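Local coordinates for protein benzoylformate decarboxylase (Mycobacterium smegmatis, PDB 4Q9D) that belongs to the thiamine pyrophosphate-dependent enzymes and carries a magnesium ion in this tetrameric structure, at residues 30-33 with 34-38; 115-118 with 119-122; 162-165 with 166-170. One frame throughout, in Å; residues are numbered along the deposited sequence.

Contact 1 (30-33 with 34-38); sequences TEES and FLRDF
E31 O accepts the amide of L35 at 3.0 Å (N to O), with an N-H...O angle of 153°, and receives a second, weak backbone bond from F34 N. One residue on, R36 N reaches E32 O at 2.9 Å. Both i to i+4 bonds close the short helix 32-35; R36 is the first residue to leave helical backbone angles, and L35 to F38 make a type II beta turn.

Opposite charges add a long salt bridge between E32 and R36, OE2 to NH1 3.6 Å, with carboxylate and guanidinium planes 49° apart. E32 OE2 lies at the guanidinium edge, in its plane, while E32 CG is nearer still to NH1. R36 bends at chi3 (55°), which folds its end back over the helix. NH2 of R36 has a second anionic partner in D167.

The guanidinium also packs on the helix: one face lies over S33 CA, 3.7 Å from the plane and offset toward the rim, and R36 NH2 stands 3.6 Å from S33 CB. The hydroxyl of S33 is hydrogen-bonded to L163 O.

The helix connects strands 22-25 and 43-46 in a beta-alpha-beta unit. F34 meets the rings of Y12, from helix 7-18, and W166, while L35 touches N71 of strand 68-72 and P480 of a second subunit.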
loop_
_atom_site.group_PDB
_atom_site.type_symbol
_atom_site.label_atom_id
_atom_site.label_comp_id
_atom_site.label_asym_id
_atom_site.label_seq_id
_atom_site.Cartn_x
_atom_site.Cartn_y
_atom_site.Cartn_z
ATOM N N THR B 30 -7.129 17.746 16.660
ATOM C CA THR B 30 -7.873 17.137 15.543
ATOM C C THR B 30 -8.944 16.173 16.025
ATOM O O THR B 30 -9.788 15.722 15.241
ATOM C CB THR B 30 -6.918 16.442 14.515
ATOM O OG1 THR B 30 -5.930 15.685 15.223
ATOM C CG2 THR B 30 -6.194 17.489 13.676
ATOM N N GLU B 31 -8.934 15.889 17.327
ATOM C CA GLU B 31 -9.967 15.034 17.927
ATOM C C GLU B 31 -10.969 15.840 18.788
ATOM O O GLU B 31 -11.958 15.284 19.269
ATOM C CB GLU B 31 -9.333 13.879 18.750
ATOM C CG GLU B 31 -8.414 12.943 17.897
ATOM C CD GLU B 31 -7.223 13.679 17.330
ATOM O OE1 GLU B 31 -6.516 14.349 18.122
ATOM O OE2 GLU B 31 -7.003 13.623 16.093
ATOM N N GLU B 32 -10.727 17.137 18.978
ATOM C CA GLU B 32 -11.638 17.931 19.819
ATOM C C GLU B 32 -13.115 17.883 19.376
ATOM O O GLU B 32 -14.025 17.738 20.205
ATOM C CB GLU B 32 -11.168 19.379 19.955
ATOM C CG GLU B 32 -12.311 20.319 20.321
ATOM C CD GLU B 32 -11.884 21.436 21.253
ATOM O OE1 GLU B 32 -10.666 21.729 21.303
ATOM O OE2 GLU B 32 -12.769 22.012 21.936
ATOM N N SER B 33 -13.380 17.939 18.082
ATOM C CA SER B 33 -14.784 17.947 17.679
ATOM C C SER B 33 -15.446 16.603 17.913
ATOM O O SER B 33 -16.682 16.532 18.029
ATOM C CB SER B 33 -14.961 18.400 16.221
ATOM O OG SER B 33 -14.262 17.552 15.327
ATOM N N PHE B 34 -14.641 15.535 17.981
ATOM C CA PHE B 34 -15.182 14.202 18.299
ATOM C C PHE B 34 -15.514 14.090 19.795
ATOM O O PHE B 34 -16.553 13.553 20.180
ATOM C CB PHE B 34 -14.184 13.078 17.910
ATOM C CG PHE B 34 -14.567 11.714 18.449
ATOM C CD1 PHE B 34 -15.806 11.154 18.153
ATOM C CD2 PHE B 34 -13.700 10.998 19.269
ATOM C CE1 PHE B 34 -16.168 9.900 18.643
ATOM C CE2 PHE B 34 -14.054 9.731 19.769
ATOM C CZ PHE B 34 -15.299 9.186 19.456
ATOM N N LEU B 35 -14.590 14.578 20.624
ATOM C CA LEU B 35 -14.629 14.383 22.076
ATOM C C LEU B 35 -15.497 15.405 22.816
ATOM O O LEU B 35 -15.905 15.172 23.961
ATOM C CB LEU B 35 -13.206 14.426 22.632
ATOM C CG LEU B 35 -12.335 13.247 22.153
ATOM C CD1 LEU B 35 -10.955 13.360 22.721
ATOM C CD2 LEU B 35 -12.976 11.918 22.581
ATOM N N ARG B 36 -15.743 16.535 22.163
ATOM C CA ARG B 36 -16.588 17.602 22.705
ATOM C C ARG B 36 -17.983 17.066 23.083
ATOM O O ARG B 36 -18.543 16.234 22.372
ATOM C CB ARG B 36 -16.721 18.715 21.658
ATOM C CG ARG B 36 -17.008 20.096 22.230
ATOM C CD ARG B 36 -16.456 21.210 21.332
ATOM N NE ARG B 36 -16.937 21.113 19.952
ATOM C CZ ARG B 36 -16.188 21.367 18.876
ATOM N NH1 ARG B 36 -14.915 21.728 19.019
ATOM N NH2 ARG B 36 -16.700 21.252 17.652
ATOM N N ASP B 37 -18.541 17.524 24.201
ATOM C CA ASP B 37 -19.854 17.041 24.634
ATOM C C ASP B 37 -19.879 15.532 24.766
ATOM O O ASP B 37 -20.850 14.886 24.385
ATOM C CB ASP B 37 -20.931 17.439 23.639
ATOM C CG ASP B 37 -21.273 18.894 23.730
ATOM O OD1 ASP B 37 -21.314 19.386 24.874
ATOM O OD2 ASP B 37 -21.471 19.537 22.674
ATOM N N PHE B 38 -18.780 14.980 25.242
ATOM C CA PHE B 38 -18.677 13.550 25.463
ATOM C C PHE B 38 -19.858 13.160 26.370
ATOM O O PHE B 38 -20.022 13.756 27.428
ATOM C CB PHE B 38 -17.332 13.314 26.174
ATOM C CG PHE B 38 -16.878 11.889 26.209
ATOM C CD1 PHE B 38 -16.454 11.243 25.040
ATOM C CD2 PHE B 38 -16.792 11.214 27.424
ATOM C CE1 PHE B 38 -15.991 9.926 25.077
ATOM C CE2 PHE B 38 -16.306 9.898 27.481
ATOM C CZ PHE B 38 -15.911 9.253 26.308
#

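Contact 2 (115-118 with 119-122)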
loop_
_atom_site.group_PDB
_atom_site.type_symbol
_atom_site.label_atom_id
_atom_site.label_comp_id
_atom_site.label_asym_id
_atom_site.label_seq_id
_atom_site.Cartn_x
_atom_site.Cartn_y
_atom_site.Cartn_z
ATOM N N ASN B 115 -3.118 14.181 7.920
ATOM C CA ASN B 115 -2.715 12.794 7.877
ATOM C C ASN B 115 -2.990 12.271 6.457
ATOM O O ASN B 115 -3.937 11.522 6.237
ATOM C CB ASN B 115 -3.498 11.982 8.918
ATOM C CG ASN B 115 -2.933 10.564 9.098
ATOM O OD1 ASN B 115 -1.857 10.246 8.582
ATOM N ND2 ASN B 115 -3.652 9.720 9.832
ATOM N N PRO B 116 -2.158 12.680 5.486
ATOM C CA PRO B 116 -2.366 12.298 4.076
ATOM C C PRO B 116 -2.230 10.799 3.853
ATOM O O PRO B 116 -1.355 10.164 4.467
ATOM C CB PRO B 116 -1.266 13.071 3.311
ATOM C CG PRO B 116 -0.202 13.329 4.326
ATOM C CD PRO B 116 -0.925 13.467 5.686
ATOM N N ASP B 117 -3.102 10.246 3.005
ATOM C CA ASP B 117 -3.109 8.816 2.741
ATOM C C ASP B 117 -3.184 8.060 4.069
ATOM O O ASP B 117 -2.455 7.097 4.285
ATOM C CB ASP B 117 -1.834 8.435 1.964
ATOM C CG ASP B 117 -1.924 7.049 1.311
ATOM O OD1 ASP B 117 -3.021 6.416 1.308
ATOM O OD2 ASP B 117 -0.887 6.591 0.776
ATOM N N ALA B 118 -4.081 8.512 4.956
ATOM C CA ALA B 118 -4.249 7.938 6.282
ATOM C C ALA B 118 -4.516 6.447 6.294
ATOM O O ALA B 118 -4.049 5.757 7.190
ATOM C CB ALA B 118 -5.381 8.692 7.086
ATOM N N THR B 119 -5.298 5.948 5.333
ATOM C CA THR B 119 -5.649 4.530 5.342
ATOM C C THR B 119 -4.431 3.614 5.095
ATOM O O THR B 119 -4.452 2.464 5.472
ATOM C CB THR B 119 -6.737 4.169 4.310
ATOM O OG1 THR B 119 -6.283 4.517 2.993
ATOM C CG2 THR B 119 -8.043 4.883 4.633
ATOM N N THR B 120 -3.380 4.129 4.468
ATOM C CA THR B 120 -2.178 3.312 4.223
ATOM C C THR B 120 -1.341 3.133 5.480
ATOM O O THR B 120 -0.675 2.099 5.669
ATOM C CB THR B 120 -1.325 3.917 3.079
ATOM O OG1 THR B 120 -2.099 3.864 1.882
ATOM C CG2 THR B 120 -0.048 3.137 2.871
ATOM N N MET B 121 -1.404 4.125 6.372
ATOM C CA MET B 121 -0.488 4.155 7.518
ATOM C C MET B 121 -0.523 2.907 8.430
ATOM O O MET B 121 0.510 2.337 8.722
ATOM C CB MET B 121 -0.659 5.452 8.347
ATOM C CG MET B 121 0.416 5.602 9.432
ATOM S SD MET B 121 0.178 7.169 10.356
ATOM C CE MET B 121 1.672 7.068 11.344
ATOM N N PRO B 122 -1.712 2.481 8.887
ATOM C CA PRO B 122 -1.701 1.316 9.803
ATOM C C PRO B 122 -1.522 -0.015 9.064
ATOM O O PRO B 122 -1.330 -1.046 9.691
ATOM C CB PRO B 122 -3.106 1.349 10.454
ATOM C CG PRO B 122 -3.992 2.011 9.379
ATOM C CD PRO B 122 -3.046 3.109 8.781
#
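A single helix-like turn in the loop between strands 95-101 and 128-130, in which 119-122 have helical backbone angles without the regular bonds of a helix, brings D117 and T120 together. The backbone closes through two i to i+3 bonds: T120 N to D117 O at 3.1 Å, and M121 N to A118 O at 3.2 Å. In the second the amide stands well above the carbonyl plane, 63° out of it. T120 OG1 donates to D117 OD1 at 2.8 Å, coming from above the carboxylate plane. Chi1 of T120 (-64°) turns the hydroxyl away from its own carbonyl carbon and toward the aspartate. M121 is extended beyond CG, and its SD comes 4.1 Å from N115 OD1, the two side chains crossing at about a right angle. M121 also touches T78 of helix 74-80 and W125 of a second subunit.

The two oxygens of the D117 carboxylate thus have different partners: OD1 accepts from T120, and OD2 forms a salt bridge with K123 of a third subunit. The hydroxyl bond probably limits rotation of the carboxylate, and the lysine would be expected to stabilise its negative charge at this meeting of subunits.

Contact 3 (162-165 with 166-170); sequences PLDD and WDKPA
The carbonyl oxygen of D164 is gripped by two donors: the ammonium of K168, NZ to O 3.1 Å, and water 3, which lies 2.7 Å from D164 O. Water 3 also accepts from K168 NZ, so lysine, water and carbonyl form a closed triangle. The direct bond reaches the oxygen from above the carbonyl plane, 42° out of it. Bends at chi2 (-69°) and chi4 curl the lysine chain back over the turn, with its CG 3.5 Å from D164 O.

K168 NZ and D164 OD2 are 4.1 Å apart, beyond a salt bridge; the opposite charges probably attract at this distance, and water 2 bridges them by donating to the carboxylate and accepting from the ammonium. The other oxygen, D164 OD1, is held by the backbone N of R104, and the carboxylate of D165 pairs with the guanidinium of that same arginine.

The segment leaves the end of strand 157-162, and D165 to K168 form a type I beta turn, closed by K168 N to D165 O at 3.1 Å with an N-H...O angle of 161°. Water 1 bridges L163 O and D167 N, donating to the carbonyl and accepting from the amide.

L163 O, which has a further partner in the S33 hydroxyl, also lies at the edge of the W166 indole, near the ring plane and 3.8 Å from CD1. The W166 side chain also touches V7 and T11 of helix 7-18 and V138 of helix 138-150.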
loop_
_atom_site.group_PDB
_atom_site.type_symbol
_atom_site.label_atom_id
_atom_site.label_comp_id
_atom_site.label_asym_id
_atom_site.label_seq_id
_atom_site.Cartn_x
_atom_site.Cartn_y
_atom_site.Cartn_z
ATOM N N PRO B 162 -12.220 13.177 9.325
ATOM C CA PRO B 162 -12.006 14.636 9.200
ATOM C C PRO B 162 -12.774 15.412 10.295
ATOM O O PRO B 162 -13.942 15.145 10.564
ATOM C CB PRO B 162 -12.549 14.955 7.806
ATOM C CG PRO B 162 -12.304 13.658 7.012
ATOM C CD PRO B 162 -12.621 12.551 8.052
ATOM N N LEU B 163 -12.101 16.339 10.962
ATOM C CA LEU B 163 -12.670 16.938 12.169
ATOM C C LEU B 163 -13.978 17.711 11.917
ATOM O O LEU B 163 -14.756 17.935 12.841
ATOM C CB LEU B 163 -11.624 17.823 12.858
ATOM C CG LEU B 163 -11.124 19.064 12.092
ATOM C CD1 LEU B 163 -12.046 20.311 12.351
ATOM C CD2 LEU B 163 -9.721 19.360 12.539
ATOM N N ASP B 164 -14.239 18.091 10.671
ATOM C CA ASP B 164 -15.414 18.915 10.386
ATOM C C ASP B 164 -16.635 18.050 10.218
ATOM O O ASP B 164 -17.742 18.565 10.163
ATOM C CB ASP B 164 -15.196 19.851 9.163
ATOM C CG ASP B 164 -14.729 19.101 7.919
ATOM O OD1 ASP B 164 -13.843 18.232 8.042
ATOM O OD2 ASP B 164 -15.232 19.373 6.815
ATOM N N ASP B 165 -16.453 16.731 10.156
ATOM C CA ASP B 165 -17.582 15.845 9.890
ATOM C C ASP B 165 -18.611 15.853 11.025
ATOM O O ASP B 165 -19.809 15.699 10.799
ATOM C CB ASP B 165 -17.113 14.383 9.625
ATOM C CG ASP B 165 -16.519 14.189 8.216
ATOM O OD1 ASP B 165 -16.437 15.180 7.445
ATOM O OD2 ASP B 165 -16.119 13.049 7.880
ATOM N N TRP B 166 -18.130 15.994 12.250
ATOM C CA TRP B 166 -18.922 15.670 13.432
ATOM C C TRP B 166 -20.100 16.632 13.618
ATOM O O TRP B 166 -21.138 16.254 14.145
ATOM C CB TRP B 166 -18.005 15.694 14.677
ATOM C CG TRP B 166 -17.031 14.527 14.665
ATOM C CD1 TRP B 166 -15.700 14.568 14.385
ATOM C CD2 TRP B 166 -17.357 13.144 14.866
ATOM N NE1 TRP B 166 -15.166 13.303 14.433
ATOM C CE2 TRP B 166 -16.161 12.410 14.726
ATOM C CE3 TRP B 166 -18.541 12.460 15.166
ATOM C CZ2 TRP B 166 -16.105 11.026 14.894
ATOM C CZ3 TRP B 166 -18.492 11.078 15.313
ATOM C CH2 TRP B 166 -17.277 10.376 15.170
ATOM N N ASP B 167 -19.917 17.880 13.192
ATOM C CA ASP B 167 -20.953 18.899 13.346
ATOM C C ASP B 167 -21.921 18.968 12.176
ATOM O O ASP B 167 -22.833 19.768 12.191
ATOM C CB ASP B 167 -20.322 20.270 13.621
ATOM C CG ASP B 167 -19.672 20.318 14.996
ATOM O OD1 ASP B 167 -20.142 19.540 15.877
ATOM O OD2 ASP B 167 -18.699 21.093 15.196
ATOM N N LYS B 168 -21.759 18.101 11.181
ATOM C CA LYS B 168 -22.697 18.102 10.067
ATOM C C LYS B 168 -24.058 17.480 10.453
ATOM O O LYS B 168 -24.130 16.619 11.322
ATOM C CB LYS B 168 -22.060 17.418 8.852
ATOM C CG LYS B 168 -20.748 18.115 8.408
ATOM C CD LYS B 168 -21.100 19.490 7.825
ATOM C CE LYS B 168 -19.913 20.133 7.116
ATOM N NZ LYS B 168 -18.928 20.586 8.107
ATOM N N PRO B 169 -25.146 17.920 9.800
ATOM C CA PRO B 169 -26.457 17.297 10.063
ATOM C C PRO B 169 -26.405 15.808 9.742
ATOM O O PRO B 169 -25.895 15.453 8.680
ATOM C CB PRO B 169 -27.400 18.004 9.059
ATOM C CG PRO B 169 -26.755 19.351 8.823
ATOM C CD PRO B 169 -25.230 19.081 8.895
ATOM N N ALA B 170 -26.917 14.955 10.627
ATOM C CA ALA B 170 -27.003 13.522 10.329
ATOM C C ALA B 170 -28.102 13.251 9.304
ATOM O O ALA B 170 -29.041 14.011 9.199
ATOM C CB ALA B 170 -27.297 12.750 11.589
HETATM O O HOH W 1 -17.198 19.082 13.397
HETATM O O HOH W 2 -16.844 21.493 6.580
HETATM O O HOH W 3 -18.462 21.156 10.706
#

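Along the chain the contacts come in series, 30-38, then 115-122, then 162-170, and all lie on the same side of the chain's centre. They follow strands 22-25, 95-101 and 157-162 in turn, all members of one parallel sheet that also includes 43-46 and 128-130. Contacts 1 and 3 have centres about 11 Å apart and touch through a hydrogen bond, a salt bridge and the packing of F34 CD1 against W166 CZ2 at 3.3 Å. The helix after strand 22-25 is thereby tied to the loop after strand 157-162. Contact 2 stands apart, about 21 Å from contact 1 and about 20 Å from contact 3, centre to centre. Contacts 1 and 2 both touch a second subunit, whereas no other chain reaches contact 3.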